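Local coordinates for protein fructosyl amine: oxygen oxidoreductase (Aspergillus fumigatus, PDB 3DJE) that oxidatively deglycates fructosyl amino acids (Amadori products) as a flavoenzyme that uses FAD and molecular oxygen, at residues 339-351 with 390-403. Residues are numbered along the deposited sequence; the frame is centred on the assembly and turned at random.
Sequences DTANREFLIDRHP and HELIKWNPDIAANR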
ATOM      1  N   ASP A 339      -8.762   2.082   4.402  1.00 11.68           N
ATOM      2  CA  ASP A 339      -9.740   1.918   3.326  1.00 11.96           C
ATOM      3  C   ASP A 339     -10.831   2.970   3.427  1.00 12.71           C
ATOM      4  O   ASP A 339     -11.408   3.196   4.512  1.00 13.08           O
ATOM      5  CB  ASP A 339     -10.442   0.562   3.427  1.00 12.11           C
ATOM      6  CG  ASP A 339      -9.566  -0.607   3.036  1.00 13.51           C
ATOM      7  OD1 ASP A 339      -8.833  -0.516   2.029  1.00 13.41           O
ATOM      8  OD2 ASP A 339      -9.679  -1.633   3.723  1.00 14.06           O
ATOM      9  N   THR A 340     -11.125   3.606   2.302  1.00 12.65           N
ATOM     10  CA  THR A 340     -12.341   4.406   2.174  1.00 13.35           C
ATOM     11  C   THR A 340     -13.521   3.445   1.946  1.00 13.52           C
ATOM     12  O   THR A 340     -13.318   2.247   1.722  1.00 14.27           O
ATOM     13  CB  THR A 340     -12.243   5.417   1.028  1.00 13.18           C
ATOM     14  OG1 THR A 340     -11.969   4.702  -0.180  1.00 13.78           O
ATOM     15  CG2 THR A 340     -11.119   6.470   1.288  1.00 13.74           C
ATOM     16  N   ALA A 341     -14.752   3.966   1.996  1.00 14.30           N
ATOM     17  CA  ALA A 341     -15.949   3.116   1.918  1.00 15.12           C
ATOM     18  C   ALA A 341     -16.106   2.371   0.593  1.00 15.55           C
ATOM     19  O   ALA A 341     -16.808   1.359   0.529  1.00 16.53           O
ATOM     20  CB  ALA A 341     -17.221   3.939   2.223  1.00 15.09           C
ATOM     21  N   ASN A 342     -15.452   2.877  -0.451  1.00 15.60           N
ATOM     22  CA  ASN A 342     -15.486   2.259  -1.785  1.00 15.71           C
ATOM     23  C   ASN A 342     -14.085   2.020  -2.367  1.00 15.47           C
ATOM     24  O   ASN A 342     -13.931   1.747  -3.559  1.00 15.93           O
ATOM     25  CB  ASN A 342     -16.318   3.124  -2.738  1.00 16.34           C
ATOM     26  CG  ASN A 342     -15.697   4.481  -2.987  1.00 17.45           C
ATOM     27  OD1 ASN A 342     -14.704   4.860  -2.348  1.00 17.35           O
ATOM     28  ND2 ASN A 342     -16.286   5.236  -3.911  1.00 18.12           N
ATOM     29  N   ARG A 343     -13.075   2.157  -1.504  1.00 14.58           N
ATOM     30  CA  ARG A 343     -11.659   1.971  -1.865  1.00 14.68           C
ATOM     31  C   ARG A 343     -11.164   2.898  -2.985  1.00 14.66           C
ATOM     32  O   ARG A 343     -10.196   2.597  -3.685  1.00 14.79           O
ATOM     33  CB  ARG A 343     -11.331   0.500  -2.121  1.00 14.83           C
ATOM     34  CG  ARG A 343     -11.409  -0.323  -0.851  1.00 15.10           C
ATOM     35  CD  ARG A 343     -11.019  -1.758  -1.131  1.00 15.48           C
ATOM     36  NE  ARG A 343      -9.602  -1.868  -1.467  1.00 15.70           N
ATOM     37  CZ  ARG A 343      -9.032  -2.968  -1.941  1.00 18.99           C
ATOM     38  NH1 ARG A 343      -9.766  -4.065  -2.135  1.00 20.37           N
ATOM     39  NH2 ARG A 343      -7.735  -2.970  -2.208  1.00 16.46           N
ATOM     40  N   GLU A 344     -11.815   4.044  -3.105  1.00 13.94           N
ATOM     41  CA  GLU A 344     -11.282   5.143  -3.913  1.00 14.20           C
ATOM     42  C   GLU A 344     -10.475   6.103  -3.043  1.00 13.51           C
ATOM     43  O   GLU A 344     -10.725   6.230  -1.843  1.00 14.01           O
ATOM     44  CB  GLU A 344     -12.397   5.907  -4.627  1.00 14.75           C
ATOM     45  CG  GLU A 344     -13.305   5.069  -5.524  1.00 17.49           C
ATOM     46  CD  GLU A 344     -12.599   4.364  -6.703  1.00 23.35           C
ATOM     47  OE1 GLU A 344     -11.411   4.637  -7.016  1.00 23.11           O
ATOM     48  OE2 GLU A 344     -13.262   3.510  -7.335  1.00 24.62           O
ATOM     49  N   PHE A 345      -9.512   6.791  -3.652  1.00 12.51           N
ATOM     50  CA  PHE A 345      -8.569   7.600  -2.881  1.00 12.11           C
ATOM     51  C   PHE A 345      -9.227   8.858  -2.319  1.00 11.98           C
ATOM     52  O   PHE A 345     -10.299   9.282  -2.791  1.00 13.28           O
ATOM     53  CB  PHE A 345      -7.359   7.990  -3.740  1.00 11.85           C
ATOM     54  CG  PHE A 345      -6.675   6.821  -4.389  1.00 11.86           C
ATOM     55  CD1 PHE A 345      -6.588   5.582  -3.732  1.00 11.48           C
ATOM     56  CD2 PHE A 345      -6.082   6.968  -5.636  1.00 14.88           C
ATOM     57  CE1 PHE A 345      -5.944   4.477  -4.320  1.00 14.03           C
ATOM     58  CE2 PHE A 345      -5.429   5.878  -6.246  1.00 15.53           C
ATOM     59  CZ  PHE A 345      -5.354   4.633  -5.585  1.00 15.37           C
ATOM     60  N   LEU A 346      -8.592   9.445  -1.300  1.00 11.71           N
ATOM     61  CA  LEU A 346      -9.075  10.673  -0.681  1.00 11.58           C
ATOM     62  C   LEU A 346      -7.961  11.717  -0.803  1.00 11.60           C
ATOM     63  O   LEU A 346      -7.029  11.771   0.014  1.00 12.39           O
ATOM     64  CB  LEU A 346      -9.466  10.436   0.790  1.00 11.68           C
ATOM     65  CG  LEU A 346      -9.951  11.653   1.580  1.00 13.81           C
ATOM     66  CD1 LEU A 346     -10.966  12.521   0.806  1.00 15.59           C
ATOM     67  CD2 LEU A 346     -10.523  11.145   2.895  1.00 16.06           C
ATOM     68  N   ILE A 347      -8.052  12.510  -1.872  1.00 11.45           N
ATOM     69  CA  ILE A 347      -7.045  13.510  -2.215  1.00 12.08           C
ATOM     70  C   ILE A 347      -7.807  14.777  -2.550  1.00 12.32           C
ATOM     71  O   ILE A 347      -8.514  14.834  -3.562  1.00 13.63           O
ATOM     72  CB  ILE A 347      -6.160  13.046  -3.415  1.00 12.23           C
ATOM     73  CG1 ILE A 347      -5.336  11.807  -3.018  1.00 11.67           C
ATOM     74  CG2 ILE A 347      -5.282  14.193  -3.932  1.00 12.43           C
ATOM     75  CD1 ILE A 347      -4.789  11.004  -4.209  1.00 12.95           C
ATOM     76  N   ASP A 348      -7.722  15.768  -1.666  1.00 11.57           N
ATOM     77  CA  ASP A 348      -8.516  16.980  -1.802  1.00 12.71           C
ATOM     78  C   ASP A 348      -8.015  18.004  -0.804  1.00 13.06           C
ATOM     79  O   ASP A 348      -7.302  17.675   0.147  1.00 13.16           O
ATOM     80  CB  ASP A 348      -9.983  16.662  -1.503  1.00 12.58           C
ATOM     81  CG  ASP A 348     -10.976  17.693  -2.095  1.00 13.18           C
ATOM     82  OD1 ASP A 348     -10.589  18.697  -2.744  1.00 14.06           O
ATOM     83  OD2 ASP A 348     -12.193  17.476  -1.900  1.00 15.11           O
ATOM     84  N   ARG A 349      -8.378  19.257  -1.037  1.00 13.35           N
ATOM     85  CA  ARG A 349      -8.311  20.257   0.016  1.00 14.99           C
ATOM     86  C   ARG A 349      -9.422  19.954   1.005  1.00 15.19           C
ATOM     87  O   ARG A 349     -10.496  19.472   0.614  1.00 15.94           O
ATOM     88  CB  ARG A 349      -8.541  21.643  -0.569  1.00 15.55           C
ATOM     89  CG  ARG A 349      -7.805  21.836  -1.862  1.00 20.66           C
ATOM     90  CD  ARG A 349      -6.769  22.879  -1.785  1.00 29.07           C
ATOM     91  NE  ARG A 349      -7.197  24.070  -2.502  1.00 32.55           N
ATOM     92  CZ  ARG A 349      -7.891  25.062  -1.952  1.00 36.33           C
ATOM     93  NH1 ARG A 349      -8.236  25.004  -0.671  1.00 37.92           N
ATOM     94  NH2 ARG A 349      -8.237  26.118  -2.681  1.00 35.26           N
ATOM     95  N   HIS A 350      -9.174  20.237   2.281  1.00 14.86           N
ATOM     96  CA  HIS A 350     -10.226  20.126   3.281  1.00 15.52           C
ATOM     97  C   HIS A 350     -11.300  21.209   3.001  1.00 15.80           C
ATOM     98  O   HIS A 350     -10.955  22.343   2.671  1.00 16.42           O
ATOM     99  CB  HIS A 350      -9.649  20.277   4.686  1.00 15.57           C
ATOM    100  CG  HIS A 350     -10.606  19.879   5.758  1.00 15.31           C
ATOM    101  ND1 HIS A 350     -11.582  20.731   6.237  1.00 15.35           N
ATOM    102  CD2 HIS A 350     -10.763  18.709   6.418  1.00 15.24           C
ATOM    103  CE1 HIS A 350     -12.285  20.105   7.167  1.00 14.63           C
ATOM    104  NE2 HIS A 350     -11.811  18.875   7.290  1.00 16.31           N
ATOM    105  N   PRO A 351     -12.596  20.846   3.101  1.00 16.56           N
ATOM    106  CA  PRO A 351     -13.691  21.781   2.777  1.00 17.14           C
ATOM    107  C   PRO A 351     -13.790  23.021   3.667  1.00 18.07           C
ATOM    108  O   PRO A 351     -14.319  24.058   3.225  1.00 18.89           O
ATOM    109  CB  PRO A 351     -14.946  20.921   2.938  1.00 17.13           C
ATOM    110  CG  PRO A 351     -14.553  19.803   3.829  1.00 17.62           C
ATOM    111  CD  PRO A 351     -13.115  19.521   3.483  1.00 16.29           C
ATOM    112  N   HIS A 390     -11.540  14.693  -9.781  1.00 17.83           N
ATOM    113  CA  HIS A 390     -11.948  15.271  -8.506  1.00 18.42           C
ATOM    114  C   HIS A 390     -13.218  14.635  -7.949  1.00 18.87           C
ATOM    115  O   HIS A 390     -13.300  14.345  -6.759  1.00 19.29           O
ATOM    116  CB  HIS A 390     -12.139  16.777  -8.629  1.00 18.50           C
ATOM    117  CG  HIS A 390     -12.627  17.412  -7.367  1.00 19.63           C
ATOM    118  ND1 HIS A 390     -11.865  17.464  -6.220  1.00 19.49           N
ATOM    119  CD2 HIS A 390     -13.811  17.994  -7.062  1.00 20.96           C
ATOM    120  CE1 HIS A 390     -12.548  18.079  -5.269  1.00 21.16           C
ATOM    121  NE2 HIS A 390     -13.736  18.400  -5.750  1.00 20.82           N
ATOM    122  N   GLU A 391     -14.208  14.417  -8.810  1.00 19.54           N
ATOM    123  CA  GLU A 391     -15.492  13.870  -8.370  1.00 20.83           C
ATOM    124  C   GLU A 391     -15.352  12.532  -7.638  1.00 20.14           C
ATOM    125  O   GLU A 391     -16.116  12.240  -6.700  1.00 21.08           O
ATOM    126  CB  GLU A 391     -16.447  13.749  -9.566  1.00 22.02           C
ATOM    127  CG  GLU A 391     -17.927  13.713  -9.202  1.00 27.25           C
ATOM    128  CD  GLU A 391     -18.345  14.800  -8.206  1.00 31.88           C
ATOM    129  OE1 GLU A 391     -17.915  15.977  -8.338  1.00 34.19           O
ATOM    130  OE2 GLU A 391     -19.119  14.461  -7.282  1.00 35.23           O
ATOM    131  N   LEU A 392     -14.366  11.731  -8.038  1.00 18.91           N
ATOM    132  CA  LEU A 392     -14.157  10.430  -7.424  1.00 18.50           C
ATOM    133  C   LEU A 392     -13.330  10.477  -6.134  1.00 17.36           C
ATOM    134  O   LEU A 392     -13.601   9.715  -5.207  1.00 17.12           O
ATOM    135  CB  LEU A 392     -13.505   9.452  -8.411  1.00 18.66           C
ATOM    136  CG  LEU A 392     -13.514   7.981  -7.982  1.00 19.59           C
ATOM    137  CD1 LEU A 392     -14.955   7.452  -7.857  1.00 22.65           C
ATOM    138  CD2 LEU A 392     -12.706   7.108  -8.947  1.00 20.02           C
ATOM    139  N   ILE A 393     -12.340  11.367  -6.081  1.00 15.79           N
ATOM    140  CA  ILE A 393     -11.364  11.368  -4.976  1.00 15.43           C
ATOM    141  C   ILE A 393     -11.601  12.478  -3.941  1.00 15.18           C
ATOM    142  O   ILE A 393     -10.839  12.609  -2.970  1.00 14.70           O
ATOM    143  CB  ILE A 393      -9.910  11.490  -5.496  1.00 15.52           C
ATOM    144  CG1 ILE A 393      -9.708  12.857  -6.170  1.00 14.61           C
ATOM    145  CG2 ILE A 393      -9.580  10.301  -6.414  1.00 16.32           C
ATOM    146  CD1 ILE A 393      -8.307  13.144  -6.711  1.00 16.13           C
ATOM    147  N   LYS A 394     -12.648  13.273  -4.138  1.00 15.47           N
ATOM    148  CA  LYS A 394     -12.907  14.415  -3.251  1.00 15.78           C
ATOM    149  C   LYS A 394     -13.293  14.013  -1.826  1.00 15.74           C
ATOM    150  O   LYS A 394     -13.675  12.875  -1.582  1.00 15.66           O
ATOM    151  CB  LYS A 394     -14.009  15.305  -3.835  1.00 16.79           C
ATOM    152  CG  LYS A 394     -15.353  14.624  -3.949  1.00 18.44           C
ATOM    153  CD  LYS A 394     -16.391  15.654  -4.308  1.00 24.02           C
ATOM    154  CE  LYS A 394     -17.715  15.030  -4.636  1.00 26.33           C
ATOM    155  NZ  LYS A 394     -18.625  16.112  -5.116  1.00 29.12           N
ATOM    156  N   TRP A 395     -13.170  14.969  -0.900  1.00 16.21           N
ATOM    157  CA  TRP A 395     -13.719  14.830   0.453  1.00 17.17           C
ATOM    158  C   TRP A 395     -15.176  14.394   0.341  1.00 18.11           C
ATOM    159  O   TRP A 395     -15.962  15.036  -0.353  1.00 18.55           O
ATOM    160  CB  TRP A 395     -13.613  16.171   1.185  1.00 16.90           C
ATOM    161  CG  TRP A 395     -14.017  16.135   2.620  1.00 17.31           C
ATOM    162  CD1 TRP A 395     -15.243  16.477   3.137  1.00 18.11           C
ATOM    163  CD2 TRP A 395     -13.196  15.765   3.736  1.00 15.98           C
ATOM    164  NE1 TRP A 395     -15.233  16.334   4.512  1.00 18.84           N
ATOM    165  CE2 TRP A 395     -13.993  15.899   4.905  1.00 16.98           C
ATOM    166  CE3 TRP A 395     -11.871  15.320   3.866  1.00 16.25           C
ATOM    167  CZ2 TRP A 395     -13.506  15.600   6.183  1.00 17.99           C
ATOM    168  CZ3 TRP A 395     -11.380  15.036   5.148  1.00 17.77           C
ATOM    169  CH2 TRP A 395     -12.201  15.178   6.287  1.00 17.62           C
ATOM    170  N   ASN A 396     -15.527  13.292   1.004  1.00 19.46           N
ATOM    171  CA  ASN A 396     -16.802  12.615   0.741  1.00 21.37           C
ATOM    172  C   ASN A 396     -17.425  11.977   1.987  1.00 22.12           C
ATOM    173  O   ASN A 396     -17.493  10.755   2.081  1.00 21.86           O
ATOM    174  CB  ASN A 396     -16.586  11.537  -0.338  1.00 21.65           C
ATOM    175  CG  ASN A 396     -17.865  11.179  -1.114  1.00 23.52           C
ATOM    176  OD1 ASN A 396     -17.795  10.503  -2.140  1.00 27.24           O
ATOM    177  ND2 ASN A 396     -19.015  11.629  -0.633  1.00 26.43           N
ATOM    178  N   PRO A 397     -17.890  12.795   2.949  1.00 23.03           N
ATOM    179  CA  PRO A 397     -18.486  12.177   4.140  1.00 24.12           C
ATOM    180  C   PRO A 397     -19.761  11.375   3.839  1.00 25.38           C
ATOM    181  O   PRO A 397     -20.067  10.407   4.541  1.00 25.36           O
ATOM    182  CB  PRO A 397     -18.808  13.378   5.039  1.00 24.13           C
ATOM    183  CG  PRO A 397     -18.880  14.533   4.130  1.00 23.77           C
ATOM    184  CD  PRO A 397     -17.920  14.268   3.018  1.00 22.93           C
ATOM    185  N   ASP A 398     -20.488  11.760   2.794  1.00 27.01           N
ATOM    186  CA  ASP A 398     -21.768  11.117   2.478  1.00 28.60           C
ATOM    187  C   ASP A 398     -21.653   9.639   2.099  1.00 29.05           C
ATOM    188  O   ASP A 398     -22.554   8.859   2.388  1.00 29.26           O
ATOM    189  CB  ASP A 398     -22.526  11.905   1.401  1.00 29.28           C
ATOM    190  CG  ASP A 398     -22.979  13.277   1.890  1.00 30.77           C
ATOM    191  OD1 ASP A 398     -23.081  13.479   3.119  1.00 33.04           O
ATOM    192  OD2 ASP A 398     -23.235  14.161   1.045  1.00 32.63           O
ATOM    193  N   ILE A 399     -20.541   9.260   1.470  1.00 29.43           N
ATOM    194  CA  ILE A 399     -20.280   7.858   1.124  1.00 30.11           C
ATOM    195  C   ILE A 399     -19.945   7.023   2.364  1.00 30.15           C
ATOM    196  O   ILE A 399     -20.098   5.796   2.362  1.00 30.47           O
ATOM    197  CB  ILE A 399     -19.156   7.726   0.055  1.00 30.16           C
ATOM    198  CG1 ILE A 399     -19.295   6.408  -0.712  1.00 31.46           C
ATOM    199  CG2 ILE A 399     -17.754   7.859   0.681  1.00 30.53           C
ATOM    200  CD1 ILE A 399     -18.975   6.524  -2.186  1.00 33.15           C
ATOM    201  N   ALA A 400     -19.494   7.705   3.415  1.00 30.20           N
ATOM    202  CA  ALA A 400     -19.074   7.060   4.651  1.00 30.70           C
ATOM    203  C   ALA A 400     -20.145   7.095   5.746  1.00 30.90           C
ATOM    204  O   ALA A 400     -19.941   6.554   6.834  1.00 30.96           O
ATOM    205  CB  ALA A 400     -17.784   7.689   5.144  1.00 30.54           C
ATOM    206  N   ALA A 401     -21.278   7.740   5.465  1.00 31.40           N
ATOM    207  CA  ALA A 401     -22.394   7.739   6.410  1.00 31.64           C
ATOM    208  C   ALA A 401     -23.021   6.347   6.440  1.00 31.86           C
ATOM    209  O   ALA A 401     -23.053   5.651   5.415  1.00 32.15           O
ATOM    210  CB  ALA A 401     -23.422   8.793   6.037  1.00 31.96           C
ATOM    211  N   ASN A 402     -23.493   5.948   7.622  1.00 32.01           N
ATOM    212  CA  ASN A 402     -24.018   4.599   7.877  1.00 31.96           C
ATOM    213  C   ASN A 402     -22.982   3.509   7.624  1.00 31.36           C
ATOM    214  O   ASN A 402     -23.313   2.439   7.106  1.00 31.71           O
ATOM    215  CB  ASN A 402     -25.271   4.318   7.035  1.00 32.32           C
ATOM    216  CG  ASN A 402     -26.375   5.329   7.266  1.00 33.34           C
ATOM    217  OD1 ASN A 402     -26.919   5.892   6.313  1.00 34.68           O
ATOM    218  ND2 ASN A 402     -26.715   5.564   8.530  1.00 35.27           N
ATOM    219  N   ARG A 403     -21.732   3.778   7.993  1.00 30.66           N
ATOM    220  CA  ARG A 403     -20.636   2.914   7.568  1.00 29.26           C
ATOM    221  C   ARG A 403     -20.589   1.542   8.231  1.00 29.00           C
ATOM    222  O   ARG A 403     -20.621   1.416   9.460  1.00 29.54           O
ATOM    223  CB  ARG A 403     -19.282   3.609   7.685  1.00 28.75           C
ATOM    224  CG  ARG A 403     -18.180   2.742   7.130  1.00 26.10           C
ATOM    225  CD  ARG A 403     -16.995   3.520   6.638  1.00 22.24           C
ATOM    226  NE  ARG A 403     -16.060   2.598   5.999  1.00 19.67           N
ATOM    227  CZ  ARG A 403     -14.832   2.927   5.621  1.00 18.94           C
ATOM    228  NH1 ARG A 403     -14.395   4.166   5.811  1.00 16.25           N
ATOM    229  NH2 ARG A 403     -14.054   2.015   5.042  1.00 17.40           N
TER
HETATM  230  O   HOH W   1     -15.661   8.099  -4.434  1.00 25.57           O
HETATM  231  O   HOH W   2      -9.372  16.512  -5.676  1.00 19.41           O
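H350 and P351 pack against the same face of the W395 indole, just after the chain turns a corner at D348. P351 CD makes a CH-pi contact almost along the normal of the five-membered ring, 3.6 Å from its centroid, while the H350 imidazole turns an edge to the six-membered ring in an edge-to-face pair with planes at 56°. L346 adds CD1, 3.6 Å from W395 CA. Beside this cluster D348 grips the chain just past helix 387-393: with CG anti to its backbone N (chi1 -159°), OD2 takes the amide of W395 through its anti lone pair (W395 N to D348 OD2 2.9 Å), and OD1 lies at the edge of the H390 ring, near CE1. Water 2 joins H390 ND1 to I347 O. One residue earlier, I347 N donates to I393 O at 3.0 Å, and the I393 side chain packs on I347 and F345.

Farther on, the aliphatic part of E344 crosses L392; its OE1 is bound by R365 and N70. Water 1 bridges N342 ND2 and L392 O, and the OD1 of N342 closes an Asx turn with E344 N. At the far end the extended R403 places its guanidinium edge-on to D339 O, 59° out of the carbonyl plane, with NH2 at 2.9 Å and NH1 adding a weak bond; NH1 also reaches N229 O.

Strand 346-347 pairs antiparallel with 356-360 at the border of the FAD-domain sheet, and I347 and I393 both touch helix 373-382. D339, in salt bridges with R232 and R411, and R343, which touches the bound substrate analogue, sit at the active-site end. The bonds to D339 O and from I347 N, with the water at N342, flank the loop carrying R343 and are consistent with holding its path; at the opposite end, apolar and aromatic contact on the indole is joined by the D348 carboxylate bond to W395 N.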